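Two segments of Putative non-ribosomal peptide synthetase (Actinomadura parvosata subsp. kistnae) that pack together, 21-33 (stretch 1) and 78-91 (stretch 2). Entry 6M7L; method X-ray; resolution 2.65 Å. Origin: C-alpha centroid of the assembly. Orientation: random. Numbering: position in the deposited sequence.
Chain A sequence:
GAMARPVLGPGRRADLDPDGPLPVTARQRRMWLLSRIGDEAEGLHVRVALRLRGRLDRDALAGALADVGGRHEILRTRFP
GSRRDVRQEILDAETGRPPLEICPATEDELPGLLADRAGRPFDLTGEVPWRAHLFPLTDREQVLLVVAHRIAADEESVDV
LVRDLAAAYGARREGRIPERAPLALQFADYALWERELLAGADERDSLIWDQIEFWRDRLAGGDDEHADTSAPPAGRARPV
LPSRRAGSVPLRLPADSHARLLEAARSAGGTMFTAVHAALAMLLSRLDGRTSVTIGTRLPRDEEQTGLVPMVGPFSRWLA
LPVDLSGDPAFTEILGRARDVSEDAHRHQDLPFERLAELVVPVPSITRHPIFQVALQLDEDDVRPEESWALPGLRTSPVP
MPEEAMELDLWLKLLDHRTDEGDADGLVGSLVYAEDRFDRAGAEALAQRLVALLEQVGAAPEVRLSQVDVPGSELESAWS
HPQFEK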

# COMPACT_ATOMS: atom_id res chain seq x y z
N PRO A 21 9.02 36.35 5.07
CA PRO A 21 8.52 35.93 6.39
C PRO A 21 7.53 34.78 6.29
O PRO A 21 6.31 35.00 6.35
CB PRO A 21 7.85 37.20 6.91
CG PRO A 21 7.38 37.90 5.68
CD PRO A 21 8.41 37.61 4.62
N LEU A 22 8.04 33.55 6.15
CA LEU A 22 7.18 32.38 6.00
C LEU A 22 6.83 31.83 7.38
O LEU A 22 7.73 31.40 8.11
CB LEU A 22 7.87 31.32 5.17
CG LEU A 22 7.01 30.11 4.78
CD1 LEU A 22 5.75 30.57 4.05
CD2 LEU A 22 7.81 29.15 3.92
N PRO A 23 5.56 31.81 7.77
CA PRO A 23 5.20 31.36 9.11
C PRO A 23 5.34 29.86 9.27
O PRO A 23 5.32 29.09 8.30
CB PRO A 23 3.74 31.79 9.25
CG PRO A 23 3.22 31.76 7.86
CD PRO A 23 4.37 32.22 6.99
N VAL A 24 5.47 29.43 10.52
CA VAL A 24 5.43 28.03 10.87
C VAL A 24 4.03 27.72 11.40
O VAL A 24 3.19 28.60 11.55
CB VAL A 24 6.52 27.65 11.90
CG1 VAL A 24 7.88 28.13 11.42
CG2 VAL A 24 6.19 28.22 13.27
N THR A 25 3.78 26.44 11.68
CA THR A 25 2.49 26.01 12.20
C THR A 25 2.56 25.86 13.71
O THR A 25 3.63 25.91 14.33
CB THR A 25 2.07 24.69 11.55
OG1 THR A 25 2.97 23.65 11.94
CG2 THR A 25 2.07 24.81 10.04
N ALA A 26 1.39 25.69 14.32
CA ALA A 26 1.32 25.48 15.76
C ALA A 26 2.11 24.25 16.18
O ALA A 26 2.85 24.29 17.18
CB ALA A 26 -0.14 25.36 16.21
N ARG A 27 1.98 23.16 15.43
CA ARG A 27 2.76 21.97 15.73
C ARG A 27 4.25 22.22 15.53
O ARG A 27 5.07 21.82 16.37
CB ARG A 27 2.30 20.79 14.88
CG ARG A 27 3.22 19.60 14.96
CD ARG A 27 2.53 18.31 14.60
NE ARG A 27 3.24 17.17 15.17
CZ ARG A 27 3.04 16.71 16.40
NH1 ARG A 27 3.74 15.68 16.85
NH2 ARG A 27 2.14 17.29 17.18
N GLN A 28 4.62 22.87 14.43
CA GLN A 28 6.02 23.22 14.21
C GLN A 28 6.55 24.11 15.33
O GLN A 28 7.69 23.96 15.77
CB GLN A 28 6.19 23.91 12.86
CG GLN A 28 6.06 23.00 11.67
CD GLN A 28 6.29 23.73 10.37
OE1 GLN A 28 5.73 24.80 10.14
NE2 GLN A 28 7.14 23.16 9.52
N ARG A 29 5.72 25.06 15.78
CA ARG A 29 6.12 25.93 16.89
C ARG A 29 6.48 25.11 18.12
O ARG A 29 7.53 25.33 18.74
CB ARG A 29 4.99 26.92 17.19
CG ARG A 29 5.18 27.74 18.45
CD ARG A 29 6.37 28.68 18.35
NE ARG A 29 6.55 29.43 19.58
CZ ARG A 29 7.57 30.25 19.83
NH1 ARG A 29 8.51 30.43 18.92
NH2 ARG A 29 7.64 30.88 20.99
N ARG A 30 5.62 24.16 18.49
CA ARG A 30 5.91 23.34 19.66
C ARG A 30 7.10 22.42 19.42
O ARG A 30 7.94 22.24 20.31
CB ARG A 30 4.67 22.53 20.05
CG ARG A 30 4.80 21.84 21.39
CD ARG A 30 3.49 21.24 21.86
NE ARG A 30 3.65 20.58 23.15
CZ ARG A 30 4.08 19.33 23.29
NH1 ARG A 30 4.39 18.60 22.23
NH2 ARG A 30 4.19 18.80 24.51
N MET A 31 7.19 21.84 18.22
CA MET A 31 8.31 20.95 17.92
C MET A 31 9.63 21.69 17.96
O MET A 31 10.64 21.16 18.45
CB MET A 31 8.11 20.28 16.56
CG MET A 31 6.94 19.32 16.50
SD MET A 31 7.02 18.07 17.79
CE MET A 31 8.68 17.46 17.52
N TRP A 32 9.66 22.92 17.44
CA TRP A 32 10.89 23.71 17.47
C TRP A 32 11.33 23.97 18.91
O TRP A 32 12.50 23.81 19.25
CB TRP A 32 10.69 25.02 16.71
CG TRP A 32 11.95 25.79 16.50
CD1 TRP A 32 12.79 25.70 15.43
CD2 TRP A 32 12.53 26.76 17.38
NE1 TRP A 32 13.86 26.55 15.58
CE2 TRP A 32 13.72 27.22 16.78
CE3 TRP A 32 12.16 27.29 18.62
CZ2 TRP A 32 14.54 28.18 17.37
CZ3 TRP A 32 12.97 28.24 19.21
CH2 TRP A 32 14.15 28.68 18.58
N LEU A 33 10.39 24.38 19.76
CA LEU A 33 10.71 24.67 21.15
C LEU A 33 11.26 23.45 21.87
O LEU A 33 12.34 23.50 22.48
CB LEU A 33 9.47 25.21 21.87
CG LEU A 33 9.01 26.60 21.42
CD1 LEU A 33 7.66 26.95 22.02
CD2 LEU A 33 10.05 27.65 21.80
N ARG A 78 14.64 25.34 6.77
CA ARG A 78 15.33 25.61 8.02
C ARG A 78 14.48 26.53 8.89
O ARG A 78 13.62 27.26 8.40
CB ARG A 78 16.70 26.24 7.75
CG ARG A 78 17.82 25.61 8.53
CD ARG A 78 19.12 25.67 7.75
NE ARG A 78 19.29 26.97 7.11
CZ ARG A 78 20.46 27.44 6.68
NH1 ARG A 78 21.56 26.72 6.83
NH2 ARG A 78 20.52 28.64 6.11
N PHE A 79 14.74 26.48 10.20
CA PHE A 79 13.89 27.14 11.19
C PHE A 79 14.72 28.06 12.08
O PHE A 79 14.98 27.73 13.25
CB PHE A 79 13.13 26.12 12.03
CG PHE A 79 12.33 25.15 11.21
CD1 PHE A 79 12.88 23.95 10.81
CD2 PHE A 79 11.03 25.46 10.83
CE1 PHE A 79 12.15 23.06 10.05
CE2 PHE A 79 10.29 24.57 10.07
CZ PHE A 79 10.85 23.37 9.68
N PRO A 80 15.14 29.21 11.58
CA PRO A 80 15.81 30.19 12.43
C PRO A 80 14.80 31.06 13.17
O PRO A 80 13.65 31.21 12.76
CB PRO A 80 16.63 31.01 11.43
CG PRO A 80 15.79 30.99 10.19
CD PRO A 80 15.06 29.67 10.18
N GLY A 81 15.26 31.63 14.28
CA GLY A 81 14.42 32.48 15.09
C GLY A 81 14.81 32.38 16.55
O GLY A 81 15.94 32.01 16.87
N SER A 82 13.86 32.70 17.42
CA SER A 82 14.11 32.73 18.85
C SER A 82 12.84 32.32 19.59
O SER A 82 11.88 31.83 18.99
CB SER A 82 14.61 34.11 19.28
OG SER A 82 14.68 34.20 20.70
N ARG A 83 12.85 32.54 20.91
CA ARG A 83 11.72 32.14 21.75
C ARG A 83 10.42 32.80 21.32
O ARG A 83 9.35 32.20 21.46
CB ARG A 83 12.02 32.50 23.21
N ARG A 84 10.49 34.02 20.80
CA ARG A 84 9.29 34.76 20.45
C ARG A 84 8.81 34.50 19.03
O ARG A 84 7.62 34.68 18.75
CB ARG A 84 9.52 36.26 20.63
N ASP A 85 9.68 34.05 18.13
CA ASP A 85 9.30 33.96 16.73
C ASP A 85 10.22 32.98 16.00
O ASP A 85 11.45 33.05 16.15
CB ASP A 85 9.36 35.34 16.07
CG ASP A 85 8.56 35.41 14.79
OD1 ASP A 85 9.10 35.03 13.72
OD2 ASP A 85 7.38 35.82 14.84
N VAL A 86 9.62 32.08 15.22
CA VAL A 86 10.35 31.13 14.39
C VAL A 86 9.91 31.31 12.95
O VAL A 86 8.73 31.55 12.67
CB VAL A 86 10.12 29.67 14.86
CG1 VAL A 86 10.95 28.70 14.03
CG2 VAL A 86 10.44 29.53 16.34
N ARG A 87 10.86 31.19 12.03
CA ARG A 87 10.64 31.43 10.61
C ARG A 87 10.99 30.19 9.80
O ARG A 87 11.88 29.42 10.17
CB ARG A 87 11.47 32.64 10.13
CG ARG A 87 11.55 32.82 8.63
CD ARG A 87 12.45 33.99 8.26
NE ARG A 87 13.11 33.78 6.98
CZ ARG A 87 14.39 33.45 6.84
NH1 ARG A 87 15.15 33.30 7.92
NH2 ARG A 87 14.91 33.27 5.64
N GLN A 88 10.26 29.98 8.70
CA GLN A 88 10.51 28.88 7.78
C GLN A 88 11.40 29.37 6.65
O GLN A 88 10.95 30.11 5.77
CB GLN A 88 9.19 28.33 7.23
CG GLN A 88 8.78 26.97 7.78
CD GLN A 88 7.44 26.50 7.24
OE1 GLN A 88 7.28 25.34 6.84
NE2 GLN A 88 6.46 27.39 7.23
N GLU A 89 12.67 28.95 6.67
CA GLU A 89 13.64 29.32 5.64
C GLU A 89 13.82 28.13 4.69
O GLU A 89 14.42 27.12 5.07
CB GLU A 89 14.97 29.73 6.26
CG GLU A 89 16.04 30.12 5.24
CD GLU A 89 17.43 30.15 5.83
OE1 GLU A 89 17.64 29.51 6.89
OE2 GLU A 89 18.32 30.79 5.24
N ILE A 90 13.32 28.26 3.47
CA ILE A 90 13.38 27.18 2.49
C ILE A 90 14.64 27.33 1.65
O ILE A 90 14.83 28.34 0.96
CB ILE A 90 12.13 27.17 1.59
CG1 ILE A 90 10.86 27.08 2.44
CG2 ILE A 90 12.20 26.01 0.61
CD1 ILE A 90 9.60 26.92 1.61
N LEU A 91 15.51 26.33 1.71
CA LEU A 91 16.72 26.30 0.90
C LEU A 91 16.44 25.63 -0.44
O LEU A 91 15.38 25.05 -0.67
CB LEU A 91 17.83 25.55 1.64
CG LEU A 91 18.09 25.92 3.10
CD1 LEU A 91 19.23 25.09 3.66
CD2 LEU A 91 18.37 27.40 3.23

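Stretch 1 runs as an extended segment into a helix that begins at A26, and it lies against a loop of stretch 2 that folds back on itself between F79 and V86; together the two bury 771 Å². The extended part meets stretch 2 through its backbone: L22 and Q88 have CA atoms 5.1 Å apart, and Q88 N donates to L22 O at 3.0 Å in a nearly straight hydrogen bond. The L22 side chain points toward stretch 2, where its CD2 lies 3.7 Å from I90 CD1 and also 3.7 Å from Q88 CB, extending the contact with apolar surface. The CA-to-CB bond of P23 points away, but its carbonyl accepts from the Q88 side-chain carboxamide, a very short hydrogen bond of 2.3 Å from Q88 NE2 to P23 O. V24 CG1 packs against two hydrophobic neighbours, 4.1 Å from V86 CG1 and 4.2 Å from F79 CD2, the latter contact at the edge of the phenyl ring.

T25 caps the helix, its OG1 accepting from Q28 N at 3.1 Å. Q28 returns the contact, since its OE1 accepts from T25 N at 3.0 Å; this leaves Q28 NE2 to reach across to Q88 OE1 in a weak hydrogen bond of 3.5 Å. The next residue, R29, starts sideways, but its long side chain brings the guanidinium to the loop, with NH1 3.3 Å from V86 CG2.

One turn on from Q28, W32 covers more of its surface against stretch 2 than any other residue of stretch 1. Its indole NE1 donates to F79 O at 2.8 Å, satisfying the ring's one polar group, while W32 CD1 packs 3.4 Å from F79 CB. V86 CG2 sits over one face of the indole, 3.8 Å from the centroid of the six-membered ring, a CH-pi contact.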